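Local coordinates for mitogen-activated protein kinase kinase kinase 7 interacting protein 1 (Anopheles gambiae, PDB 2IRM), which has a PP2C-type phosphatase fold and probably acts as an adapter that binds the kinase TAK1 and promotes its autophosphorylation, at residues 299-304 with 316-321. Residues are numbered along the deposited sequence; the frame is centred on the assembly and turned at random.
Sequences RMISEE and QSVVHR
Ile301 and Val318 have the nearest CA atoms between segments 299-304 and 316-321, which belong to helices 292-304 and 311-334 and whose axes come within 9.6 Å at 137° between their N-to-C directions. This is the buried, close-packed part: Ile301 CG2 reaches both Val318 methyls, CG2 at 3.4 Å and CG1 slightly farther. Ile301 also touches Phe270 and Val272 of strand 268-274, and Val318 touches Leu350 of strand 344-354. The looser, exposed part is Arg321, which extends toward segment 299-304; it and Met300 lie alongside each other, pointing opposite ways. Met300 CG sits over the centre of one guanidinium face, 3.6 Å from Arg321 CZ. At the guanidinium edge, Arg321 NH2 makes long salt bridges to OE2 of buried Glu304 (3.6 Å) and to Glu303 OE2 (3.8 Å). The Glu304 carboxylate stands nearly upright to the guanidinium (80°), while that of Glu303 is less steeply turned (32°). Glu304 CD also lies 3.5 Å from Ser317 OG. Thus aliphatic side chains pack the two helices together against one sheet of the PP2C fold, while two carboxylates sharing one arginine probably add a diffuse electrostatic attraction rather than a rigid polar lock.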
loop_
_atom_site.group_PDB
_atom_site.type_symbol
_atom_site.label_atom_id
_atom_site.label_comp_id
_atom_site.label_asym_id
_atom_site.label_seq_id
_atom_site.Cartn_x
_atom_site.Cartn_y
_atom_site.Cartn_z
ATOM N N ARG A 299 -18.324 0.051 7.789
ATOM C CA ARG A 299 -19.487 0.592 8.469
ATOM C C ARG A 299 -19.388 2.012 7.970
ATOM O O ARG A 299 -20.252 2.507 7.260
ATOM C CB ARG A 299 -19.088 0.534 9.946
ATOM C CG ARG A 299 -20.135 1.055 10.928
ATOM C CD ARG A 299 -21.012 -0.052 11.468
ATOM N NE ARG A 299 -21.742 0.373 12.658
ATOM C CZ ARG A 299 -23.067 0.342 12.779
ATOM N NH1 ARG A 299 -23.826 -0.096 11.785
ATOM N NH2 ARG A 299 -23.638 0.751 13.900
ATOM N N MET A 300 -18.281 2.634 8.335
ATOM C CA MET A 300 -18.069 4.070 8.199
ATOM C C MET A 300 -18.477 4.593 6.824
ATOM O O MET A 300 -19.104 5.650 6.728
ATOM C CB MET A 300 -16.608 4.401 8.482
ATOM C CG MET A 300 -16.332 5.838 8.862
ATOM S SD MET A 300 -15.080 5.972 10.164
ATOM C CE MET A 300 -13.911 4.680 9.735
ATOM N N ILE A 301 -18.137 3.859 5.766
ATOM C CA ILE A 301 -18.538 4.271 4.422
ATOM C C ILE A 301 -20.010 3.978 4.143
ATOM O O ILE A 301 -20.692 4.791 3.524
ATOM C CB ILE A 301 -17.627 3.708 3.287
ATOM C CG1 ILE A 301 -17.783 2.194 3.120
ATOM C CG2 ILE A 301 -16.160 4.086 3.512
ATOM C CD1 ILE A 301 -16.677 1.554 2.288
ATOM N N SER A 302 -20.505 2.833 4.609
ATOM C CA SER A 302 -21.900 2.455 4.366
ATOM C C SER A 302 -22.865 3.400 5.068
ATOM O O SER A 302 -24.027 3.507 4.676
ATOM C CB SER A 302 -22.173 1.005 4.778
ATOM O OG SER A 302 -22.386 0.888 6.176
ATOM N N GLU A 303 -22.379 4.073 6.111
ATOM C CA GLU A 303 -23.137 5.137 6.767
ATOM C C GLU A 303 -23.058 6.416 5.939
ATOM O O GLU A 303 -23.952 7.267 6.000
ATOM C CB GLU A 303 -22.627 5.389 8.190
ATOM C CG GLU A 303 -23.116 4.370 9.210
ATOM C CD GLU A 303 -22.567 4.603 10.609
ATOM O OE1 GLU A 303 -23.333 4.426 11.575
ATOM O OE2 GLU A 303 -21.379 4.955 10.754
ATOM N N GLU A 304 -21.991 6.533 5.151
ATOM C CA GLU A 304 -21.747 7.733 4.357
ATOM C C GLU A 304 -22.546 7.809 3.044
ATOM O O GLU A 304 -22.877 8.911 2.594
ATOM C CB GLU A 304 -20.243 7.905 4.105
ATOM C CG GLU A 304 -19.805 9.343 3.837
ATOM C CD GLU A 304 -20.100 10.276 4.997
ATOM O OE1 GLU A 304 -20.779 11.301 4.776
ATOM O OE2 GLU A 304 -19.660 9.982 6.130
ATOM N N GLN A 316 -13.926 11.275 0.612
ATOM C CA GLN A 316 -13.241 12.327 1.370
ATOM C C GLN A 316 -13.781 12.562 2.776
ATOM O O GLN A 316 -13.078 13.102 3.631
ATOM C CB GLN A 316 -13.208 13.653 0.604
ATOM C CG GLN A 316 -11.893 13.915 -0.136
ATOM C CD GLN A 316 -10.670 14.003 0.787
ATOM O OE1 GLN A 316 -10.759 13.779 1.996
ATOM N NE2 GLN A 316 -9.523 14.337 0.207
ATOM N N SER A 317 -15.028 12.170 3.011
ATOM C CA SER A 317 -15.642 12.333 4.324
ATOM C C SER A 317 -15.157 11.226 5.259
ATOM O O SER A 317 -14.865 11.466 6.433
ATOM C CB SER A 317 -17.168 12.320 4.203
ATOM O OG SER A 317 -17.782 12.920 5.329
ATOM N N VAL A 318 -15.054 10.017 4.716
ATOM C CA VAL A 318 -14.618 8.859 5.481
ATOM C C VAL A 318 -13.161 9.011 5.895
ATOM O O VAL A 318 -12.818 8.817 7.067
ATOM C CB VAL A 318 -14.832 7.560 4.691
ATOM C CG1 VAL A 318 -14.088 6.402 5.345
ATOM C CG2 VAL A 318 -16.324 7.262 4.583
ATOM N N VAL A 319 -12.316 9.370 4.934
ATOM C CA VAL A 319 -10.922 9.659 5.223
ATOM C C VAL A 319 -10.838 10.727 6.306
ATOM O O VAL A 319 -10.152 10.552 7.312
ATOM C CB VAL A 319 -10.157 10.090 3.960
ATOM C CG1 VAL A 319 -8.885 10.845 4.318
ATOM C CG2 VAL A 319 -9.825 8.877 3.130
ATOM N N HIS A 320 -11.573 11.815 6.118
ATOM C CA HIS A 320 -11.490 12.926 7.045
ATOM C C HIS A 320 -11.901 12.548 8.474
ATOM O O HIS A 320 -11.362 13.096 9.438
ATOM C CB HIS A 320 -12.274 14.132 6.533
ATOM C CG HIS A 320 -12.026 15.377 7.318
ATOM N ND1 HIS A 320 -13.042 16.215 7.730
ATOM C CD2 HIS A 320 -10.878 15.914 7.796
ATOM C CE1 HIS A 320 -12.530 17.225 8.409
ATOM N NE2 HIS A 320 -11.219 17.065 8.468
ATOM N N ARG A 321 -12.836 11.606 8.610
ATOM C CA ARG A 321 -13.199 11.076 9.925
ATOM C C ARG A 321 -11.989 10.426 10.573
ATOM O O ARG A 321 -11.548 10.848 11.642
ATOM C CB ARG A 321 -14.304 10.027 9.819
ATOM C CG ARG A 321 -15.698 10.546 9.584
ATOM C CD ARG A 321 -16.660 9.671 10.358
ATOM N NE ARG A 321 -17.794 9.218 9.560
ATOM C CZ ARG A 321 -18.692 8.326 9.973
ATOM N NH1 ARG A 321 -18.594 7.780 11.182
ATOM N NH2 ARG A 321 -19.693 7.974 9.174
#